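Local coordinates for protein chloride intracellular channel Clic (Drosophila melanogaster, PDB 2YV7) that adopts a soluble glutathione transferase-like fold and might insert into membranes to form chloride channels whose activity depends on pH, at residues A[40-43]-A[44-48]; A[95-98]-A[99-102]. All coordinates share one frame; numbering follows the deposited sequence.

Interaction 1 (A[40-43]-A[44-48]); sequences CLFC and QEYFM
Gln44, Glu45, Tyr46 and Phe47 each donate a backbone N-H to the carbonyl four residues back, on Cys40, Leu41, Phe42 and Cys43, and so form the first turns of helix 41-55. The straightest of these bonds runs from Tyr46 N to Phe42 O, at 3.0 Å with an N-H...O angle of 171°. Cys40 is the N-cap. Its SG accepts from Cys43 N at 3.3 Å, which gives a backbone N-H of the first turn a side-chain acceptor. Phe42 and Tyr46 lie side by side and point the same way. Tyr46 OH comes to the edge of the Phe42 ring, in its plane, 3.6 Å from CD1. Tyr46 CG stands beside the backbone N (chi1 -53°), which brings one face of the ring over Phe42 O, 3.4 Å from Tyr46 CD2. Tyr46 OH is hydrogen-bonded to Glu101 of helix 97-107. A water sits over the border of one Phe42 face. It donates to Glu45 OE1 at 2.6 Å and more weakly to Leu41 O at 2.9 Å. Gln44 is extended, and its NE2 is hydrogen-bonded to Ser220 OG in helix 215-220. Leu41 packs on Pro180 and His184 of helix 173-193, while Cys43 and Phe47 touch strand 22-28. This is the capped helix start of a beta-alpha-beta unit, strands 22-28 and 60-66 with helix 41-55, in a thioredoxin-like domain. Its CxxC sequence, Cys40 to Cys43, is placed as in glutaredoxin-like relatives.

Interaction 2 (A[95-98]-A[99-102]); sequences LENE and KIER. With CA (calcium ion), chain B.
Glu96, the N-cap just before helix 97-107, and Lys99 of its first turn lie side by side, pointing the same way. Lys99 can be followed outward. Its CB lies 3.6 Å from Glu96 O, and CG packs on Glu96 CB at 3.9 Å. Lys99 CG is anti to the carbonyl carbon (chi1 -53°) and the chain beyond it is extended, which keeps the lysine alongside the glutamate. CD comes near the Glu96 carboxylate. CE and NZ both lie 3.2 Å from Glu96 OE2, so the carboxylate meets the end of the lysine along its side, with NZ making the salt bridge. The pair is exposed on the surface. The carbonyl O of Glu96 accepts from Ile100 N at 3.0 Å and, weakly, from Lys99 N. Ile100 CG1 rests 3.4 Å from that oxygen. Asn97 lies beside Ile100, pointing the same way, with its OD1 in contact with Ile100 CD1. Just before the helix, Leu95 O binds the calcium ion at 2.6 Å. The carbonyl oxygens of His83 and Pro85 bind the same ion, and Asn97 belongs to the site as well, its OD1 2.9 Å from the metal. The arrangement is a helix N-terminus with an i to i+3 salt bridge, set beside a calcium site built largely from backbone carbonyls.

Interactions 1 and 2 come in series along the chain, and their centres are 12 Å apart. Each is the N-terminal start of a helix, 41-55 and 97-107, and both helices belong to the CLIC-like N-terminal domain, which also holds the mixed four-stranded sheet. The two starts touch directly. Tyr46 OH is 2.7 Å from Glu101 OE2, a probable hydrogen bond, and the Phe42 ring packs on Asn97 of the calcium site. Glu45 and Glu101 bring like charges close, which might make this point sensitive to protonation. The predicted membrane-inserting segment, 42-66, includes most of interaction 1, so a conformational change of this domain on insertion might disturb the contact between the two helices.

Interaction 1 (A[40-43]-A[44-48])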
loop_
_atom_site.group_PDB
_atom_site.type_symbol
_atom_site.label_atom_id
_atom_site.label_comp_id
_atom_site.label_asym_id
_atom_site.label_seq_id
_atom_site.Cartn_x
_atom_site.Cartn_y
_atom_site.Cartn_z
ATOM N N CYS A 40 -4.174 -6.321 -2.852
ATOM C CA CYS A 40 -3.640 -5.634 -4.061
ATOM C C CYS A 40 -2.839 -4.419 -3.590
ATOM O O CYS A 40 -3.355 -3.613 -2.809
ATOM C CB CYS A 40 -4.787 -5.185 -4.954
ATOM S SG CYS A 40 -4.270 -4.086 -6.317
ATOM N N LEU A 41 -1.578 -4.303 -4.041
ATOM C CA LEU A 41 -0.777 -3.131 -3.647
ATOM C C LEU A 41 -1.324 -1.791 -4.209
ATOM O O LEU A 41 -1.166 -0.739 -3.598
ATOM C CB LEU A 41 0.671 -3.286 -4.102
ATOM C CG LEU A 41 1.433 -4.408 -3.382
ATOM C CD1 LEU A 41 2.684 -4.637 -4.186
ATOM C CD2 LEU A 41 1.711 -3.972 -1.895
ATOM N N PHE A 42 -1.849 -1.845 -5.424
ATOM C CA PHE A 42 -2.464 -0.627 -6.025
ATOM C C PHE A 42 -3.678 -0.175 -5.257
ATOM O O PHE A 42 -3.791 0.991 -4.924
ATOM C CB PHE A 42 -2.789 -0.851 -7.484
ATOM C CG PHE A 42 -1.580 -0.987 -8.299
ATOM C CD1 PHE A 42 -0.877 0.147 -8.721
ATOM C CD2 PHE A 42 -1.062 -2.270 -8.541
ATOM C CE1 PHE A 42 0.305 0.030 -9.434
ATOM C CE2 PHE A 42 0.131 -2.416 -9.234
ATOM C CZ PHE A 42 0.808 -1.291 -9.698
ATOM N N CYS A 43 -4.567 -1.106 -4.912
ATOM C CA CYS A 43 -5.700 -0.744 -4.054
ATOM C C CYS A 43 -5.185 -0.115 -2.776
ATOM O O CYS A 43 -5.667 0.949 -2.395
ATOM C CB CYS A 43 -6.539 -1.998 -3.731
ATOM S SG CYS A 43 -7.349 -2.692 -5.203
ATOM N N GLN A 44 -4.166 -0.694 -2.095
ATOM C CA GLN A 44 -3.805 -0.122 -0.827
ATOM C C GLN A 44 -3.183 1.285 -0.993
ATOM O O GLN A 44 -3.440 2.208 -0.202
ATOM C CB GLN A 44 -2.890 -1.098 -0.007
ATOM C CG GLN A 44 -2.816 -0.546 1.433
ATOM C CD GLN A 44 -1.876 -1.253 2.410
ATOM O OE1 GLN A 44 -1.324 -2.294 2.111
ATOM N NE2 GLN A 44 -1.730 -0.663 3.621
ATOM N N GLU A 45 -2.365 1.431 -2.028
ATOM C CA GLU A 45 -1.673 2.695 -2.286
ATOM C C GLU A 45 -2.734 3.831 -2.485
ATOM O O GLU A 45 -2.635 4.885 -1.879
ATOM C CB GLU A 45 -0.784 2.600 -3.528
ATOM C CG GLU A 45 -0.140 3.964 -3.744
ATOM C CD GLU A 45 0.861 4.037 -4.894
ATOM O OE1 GLU A 45 1.219 3.011 -5.434
ATOM O OE2 GLU A 45 1.297 5.159 -5.275
ATOM N N TYR A 46 -3.700 3.579 -3.331
ATOM C CA TYR A 46 -4.717 4.616 -3.664
ATOM C C TYR A 46 -5.726 4.791 -2.518
ATOM O O TYR A 46 -6.172 5.907 -2.260
ATOM C CB TYR A 46 -5.374 4.391 -5.043
ATOM C CG TYR A 46 -4.367 4.246 -6.167
ATOM C CD1 TYR A 46 -3.127 4.905 -6.096
ATOM C CD2 TYR A 46 -4.578 3.358 -7.236
ATOM C CE1 TYR A 46 -2.144 4.734 -7.077
ATOM C CE2 TYR A 46 -3.612 3.207 -8.225
ATOM C CZ TYR A 46 -2.403 3.891 -8.130
ATOM O OH TYR A 46 -1.423 3.692 -9.107
ATOM N N PHE A 47 -6.042 3.718 -1.788
ATOM C CA PHE A 47 -6.824 3.821 -0.553
ATOM C C PHE A 47 -6.093 4.787 0.379
ATOM O O PHE A 47 -6.654 5.697 0.940
ATOM C CB PHE A 47 -6.936 2.387 0.026
ATOM C CG PHE A 47 -7.926 2.191 1.171
ATOM C CD1 PHE A 47 -8.232 3.212 2.105
ATOM C CD2 PHE A 47 -8.484 0.934 1.362
ATOM C CE1 PHE A 47 -9.123 2.969 3.190
ATOM C CE2 PHE A 47 -9.405 0.691 2.445
ATOM C CZ PHE A 47 -9.695 1.713 3.359
ATOM N N MET A 48 -4.777 4.573 0.564
ATOM C CA MET A 48 -4.019 5.423 1.461
ATOM C C MET A 48 -4.015 6.898 0.999
ATOM O O MET A 48 -4.173 7.761 1.838
ATOM C CB MET A 48 -2.566 4.905 1.562
ATOM C CG MET A 48 -2.512 3.730 2.501
ATOM S SD MET A 48 -0.799 3.215 2.875
ATOM C CE MET A 48 -0.288 4.572 3.925
HETATM O O HOH W 1 0.996 0.404 -5.197
#

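Interaction 2 (A[95-98]-A[99-102])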
loop_
_atom_site.group_PDB
_atom_site.type_symbol
_atom_site.label_atom_id
_atom_site.label_comp_id
_atom_site.label_asym_id
_atom_site.label_seq_id
_atom_site.Cartn_x
_atom_site.Cartn_y
_atom_site.Cartn_z
ATOM N N LEU A 95 -10.152 4.137 -14.770
ATOM C CA LEU A 95 -9.926 2.681 -14.829
ATOM C C LEU A 95 -8.470 2.192 -14.842
ATOM O O LEU A 95 -8.152 1.096 -14.319
ATOM C CB LEU A 95 -10.633 2.103 -16.062
ATOM C CG LEU A 95 -12.080 2.553 -16.241
ATOM C CD1 LEU A 95 -12.625 2.165 -17.620
ATOM C CD2 LEU A 95 -12.992 2.083 -15.082
ATOM N N GLU A 96 -7.589 2.959 -15.472
ATOM C CA GLU A 96 -6.187 2.587 -15.544
ATOM C C GLU A 96 -5.474 3.156 -14.328
ATOM O O GLU A 96 -5.691 4.317 -13.976
ATOM C CB GLU A 96 -5.603 3.139 -16.845
ATOM C CG GLU A 96 -6.361 2.617 -18.075
ATOM C CD GLU A 96 -5.776 3.103 -19.401
ATOM O OE1 GLU A 96 -4.528 3.057 -19.550
ATOM O OE2 GLU A 96 -6.570 3.520 -20.297
ATOM N N ASN A 97 -4.615 2.355 -13.683
ATOM C CA ASN A 97 -3.928 2.832 -12.458
ATOM C C ASN A 97 -3.134 4.117 -12.645
ATOM O O ASN A 97 -3.215 5.021 -11.808
ATOM C CB ASN A 97 -3.038 1.732 -11.855
ATOM C CG ASN A 97 -3.828 0.489 -11.509
ATOM O OD1 ASN A 97 -5.017 0.570 -11.197
ATOM N ND2 ASN A 97 -3.179 -0.681 -11.594
ATOM N N GLU A 98 -2.375 4.210 -13.740
ATOM C CA GLU A 98 -1.596 5.431 -13.998
ATOM C C GLU A 98 -2.494 6.653 -14.096
ATOM O O GLU A 98 -2.108 7.750 -13.657
ATOM C CB GLU A 98 -0.720 5.310 -15.252
ATOM C CG GLU A 98 0.368 6.393 -15.316
ATOM C CD GLU A 98 1.386 6.170 -16.421
ATOM O OE1 GLU A 98 1.440 5.055 -16.994
ATOM O OE2 GLU A 98 2.139 7.126 -16.715
ATOM N N LYS A 99 -3.698 6.464 -14.630
ATOM C CA LYS A 99 -4.672 7.575 -14.754
ATOM C C LYS A 99 -5.344 7.917 -13.429
ATOM O O LYS A 99 -5.640 9.076 -13.193
ATOM C CB LYS A 99 -5.710 7.328 -15.857
ATOM C CG LYS A 99 -5.098 6.987 -17.205
ATOM C CD LYS A 99 -6.134 6.971 -18.319
ATOM C CE LYS A 99 -5.511 6.407 -19.592
ATOM N NZ LYS A 99 -6.372 6.696 -20.771
ATOM N N ILE A 100 -5.551 6.912 -12.559
ATOM C CA ILE A 100 -6.025 7.154 -11.203
ATOM C C ILE A 100 -5.072 8.050 -10.456
ATOM O O ILE A 100 -5.489 9.018 -9.827
ATOM C CB ILE A 100 -6.271 5.819 -10.414
ATOM C CG1 ILE A 100 -7.370 4.997 -11.123
ATOM C CG2 ILE A 100 -6.572 6.113 -8.939
ATOM C CD1 ILE A 100 -7.683 3.624 -10.532
ATOM N N GLU A 101 -3.764 7.733 -10.509
ATOM C CA GLU A 101 -2.753 8.641 -9.902
ATOM C C GLU A 101 -2.823 10.055 -10.416
ATOM O O GLU A 101 -2.899 11.019 -9.635
ATOM C CB GLU A 101 -1.326 8.131 -10.161
ATOM C CG GLU A 101 -1.036 7.022 -9.295
ATOM C CD GLU A 101 0.457 6.631 -9.142
ATOM O OE1 GLU A 101 1.416 7.440 -9.317
ATOM O OE2 GLU A 101 0.624 5.464 -8.788
ATOM N N ARG A 102 -2.776 10.161 -11.739
ATOM C CA ARG A 102 -2.799 11.428 -12.433
ATOM C C ARG A 102 -4.045 12.182 -12.012
ATOM O O ARG A 102 -3.958 13.362 -11.720
ATOM C CB ARG A 102 -2.731 11.196 -13.954
ATOM C CG ARG A 102 -2.098 12.318 -14.767
ATOM C CD ARG A 102 -1.543 11.784 -16.099
ATOM N NE ARG A 102 -0.619 12.734 -16.738
ATOM C CZ ARG A 102 -0.824 13.351 -17.909
ATOM N NH1 ARG A 102 -1.929 13.123 -18.625
ATOM N NH2 ARG A 102 0.095 14.196 -18.376
HETATM CA CA CA B . -7.418 -0.566 -12.393
#